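Local structure of aprataxin and PNK-like factor (Homo sapiens, 5W7W) at residues K39-R44 against F92-D97. The protein acts as a histone chaperone in single- and double-strand DNA break repair, this chain being its FHA domain, which mediates interaction with XRCC1 and XRCC4. Residues are numbered along the deposited sequence; the frame is centred on the assembly and turned at random.
Sequences KRVSRR and FSLLVD
L95 reaches into the loop 39-44 with both of its methyl groups, each serving a different part of R40. L95 CD1 sits centrally over one face of the R40 guanidinium, 3.8 Å above its plane, while L95 CD2 approaches the start of the same side chain, 4.0 Å from R40 CB. The bend of the arginine at chi3 (-68°) turns the guanidinium so that one face meets the methyl, and the two side chains cross at about a right angle. Deeper in, V41 divides its methyls between two leucines: V41 CG2 meets L95 CG at 4.1 Å, and V41 CG1 touches L94 CD1 at 4.0 Å. Here the loop between strands 24-28 and 46-51 meets the turn after strand 91-93 through van der Waals contacts. With S42 and H45 in the Ser-x-x-His pattern, this loop probably corresponds to a phosphopeptide-binding loop of FHA domains, consistent with XRCC1 and XRCC4 binding. With an alanine at L95, the guanidinium face would probably lose its methyl cover and V41 CG2 its contact with L95 CG. In the next shell, a salt bridge from D38 to R40 NH2 helps hold the guanidinium. S93 OG donates to L95 O over 2.7 Å, tilted 34° from the carbonyl plane, tying side chain to backbone two residues on. S42 OG accepts from R44 N at 2.9 Å in an ST turn. R30 NH1 hydrogen-bonds V41 O, and L94 continues inward onto I28 and H45.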
loop_
_atom_site.group_PDB
_atom_site.type_symbol
_atom_site.label_atom_id
_atom_site.label_comp_id
_atom_site.label_asym_id
_atom_site.label_seq_id
_atom_site.Cartn_x
_atom_site.Cartn_y
_atom_site.Cartn_z
ATOM N N LYS A 39 6.840 -11.388 -11.379
ATOM C CA LYS A 39 7.303 -12.480 -10.543
ATOM C C LYS A 39 7.944 -11.994 -9.249
ATOM O O LYS A 39 8.056 -12.777 -8.298
ATOM C CB LYS A 39 8.316 -13.313 -11.333
ATOM C CG LYS A 39 9.542 -12.529 -11.787
ATOM N N ARG A 40 8.371 -10.735 -9.184
ATOM C CA ARG A 40 9.038 -10.205 -8.001
ATOM C C ARG A 40 8.068 -9.829 -6.894
ATOM O O ARG A 40 8.498 -9.521 -5.777
ATOM C CB ARG A 40 9.848 -8.966 -8.381
ATOM C CG ARG A 40 10.988 -9.257 -9.375
ATOM C CD ARG A 40 11.626 -7.981 -9.887
ATOM N NE ARG A 40 10.709 -7.238 -10.733
ATOM C CZ ARG A 40 11.004 -6.101 -11.347
ATOM N NH1 ARG A 40 12.214 -5.581 -11.237
ATOM N NH2 ARG A 40 10.084 -5.490 -12.071
ATOM N N VAL A 41 6.774 -9.829 -7.171
ATOM C CA VAL A 41 5.761 -9.433 -6.205
ATOM C C VAL A 41 4.852 -10.623 -5.971
ATOM O O VAL A 41 4.300 -11.184 -6.922
ATOM C CB VAL A 41 4.965 -8.223 -6.715
ATOM C CG1 VAL A 41 3.926 -7.798 -5.703
ATOM C CG2 VAL A 41 5.899 -7.067 -7.016
ATOM N N SER A 42 4.689 -11.003 -4.708
ATOM C CA SER A 42 3.831 -12.120 -4.366
ATOM C C SER A 42 2.367 -11.754 -4.591
ATOM O O SER A 42 1.974 -10.588 -4.507
ATOM C CB SER A 42 4.038 -12.459 -2.890
ATOM O OG SER A 42 3.137 -13.458 -2.442
ATOM N N ARG A 43 1.541 -12.781 -4.823
ATOM C CA ARG A 43 0.100 -12.588 -4.773
ATOM C C ARG A 43 -0.350 -12.206 -3.376
ATOM O O ARG A 43 -1.404 -11.579 -3.220
ATOM C CB ARG A 43 -0.625 -13.864 -5.182
ATOM C CG ARG A 43 -0.404 -14.238 -6.631
ATOM C CD ARG A 43 -0.985 -15.624 -6.944
ATOM N N ARG A 44 0.410 -12.594 -2.358
ATOM C CA ARG A 44 0.104 -12.290 -0.959
ATOM C C ARG A 44 1.283 -11.512 -0.389
ATOM O O ARG A 44 2.046 -11.989 0.453
ATOM C CB ARG A 44 -0.182 -13.557 -0.154
ATOM C CG ARG A 44 -1.475 -14.253 -0.535
ATOM C CD ARG A 44 -1.603 -15.583 0.215
ATOM N NE ARG A 44 -0.502 -16.460 -0.180
ATOM C CZ ARG A 44 -0.560 -17.373 -1.146
ATOM N NH1 ARG A 44 -1.690 -17.585 -1.817
ATOM N NH2 ARG A 44 0.522 -18.083 -1.435
ATOM N N PHE A 92 3.894 4.018 0.334
ATOM C CA PHE A 92 4.474 2.698 0.542
ATOM C C PHE A 92 4.772 2.109 -0.826
ATOM O O PHE A 92 4.279 2.591 -1.846
ATOM C CB PHE A 92 3.542 1.760 1.325
ATOM C CG PHE A 92 2.436 1.182 0.506
ATOM C CD1 PHE A 92 1.242 1.865 0.347
ATOM C CD2 PHE A 92 2.578 -0.041 -0.117
ATOM C CE1 PHE A 92 0.230 1.336 -0.425
ATOM C CE2 PHE A 92 1.570 -0.565 -0.881
ATOM C CZ PHE A 92 0.391 0.124 -1.032
ATOM N N SER A 93 5.579 1.055 -0.858
ATOM C CA SER A 93 5.857 0.405 -2.126
ATOM C C SER A 93 6.045 -1.089 -1.939
ATOM O O SER A 93 6.372 -1.583 -0.852
ATOM C CB SER A 93 7.077 1.010 -2.810
ATOM O OG SER A 93 8.262 0.769 -2.074
ATOM N N LEU A 94 5.851 -1.800 -3.043
ATOM C CA LEU A 94 5.994 -3.249 -3.045
ATOM C C LEU A 94 7.351 -3.712 -3.560
ATOM O O LEU A 94 7.733 -4.860 -3.313
ATOM C CB LEU A 94 4.871 -3.904 -3.857
ATOM C CG LEU A 94 3.459 -3.589 -3.371
ATOM C CD1 LEU A 94 2.465 -4.379 -4.219
ATOM C CD2 LEU A 94 3.280 -3.917 -1.924
ATOM N N LEU A 95 8.083 -2.865 -4.275
ATOM C CA LEU A 95 9.501 -3.058 -4.563
ATOM C C LEU A 95 10.200 -1.772 -4.152
ATOM O O LEU A 95 9.570 -0.733 -3.939
ATOM C CB LEU A 95 9.784 -3.371 -6.041
ATOM C CG LEU A 95 9.199 -4.676 -6.559
ATOM C CD1 LEU A 95 9.443 -4.765 -8.045
ATOM C CD2 LEU A 95 9.819 -5.882 -5.853
ATOM N N VAL A 96 11.523 -1.812 -4.036
ATOM C CA VAL A 96 12.225 -0.660 -3.482
ATOM C C VAL A 96 12.001 0.582 -4.328
ATOM O O VAL A 96 11.972 1.694 -3.792
ATOM C CB VAL A 96 13.725 -0.978 -3.285
ATOM C CG1 VAL A 96 14.410 -1.233 -4.611
ATOM C CG2 VAL A 96 14.415 0.162 -2.538
ATOM N N ASP A 97 11.874 0.421 -5.644
ATOM C CA ASP A 97 11.844 1.543 -6.578
ATOM C C ASP A 97 10.736 1.408 -7.609
ATOM O O ASP A 97 10.804 2.036 -8.668
ATOM C CB ASP A 97 13.191 1.713 -7.278
ATOM C CG ASP A 97 13.612 0.482 -8.042
ATOM O OD1 ASP A 97 12.871 -0.522 -8.077
ATOM O OD2 ASP A 97 14.732 0.507 -8.612
#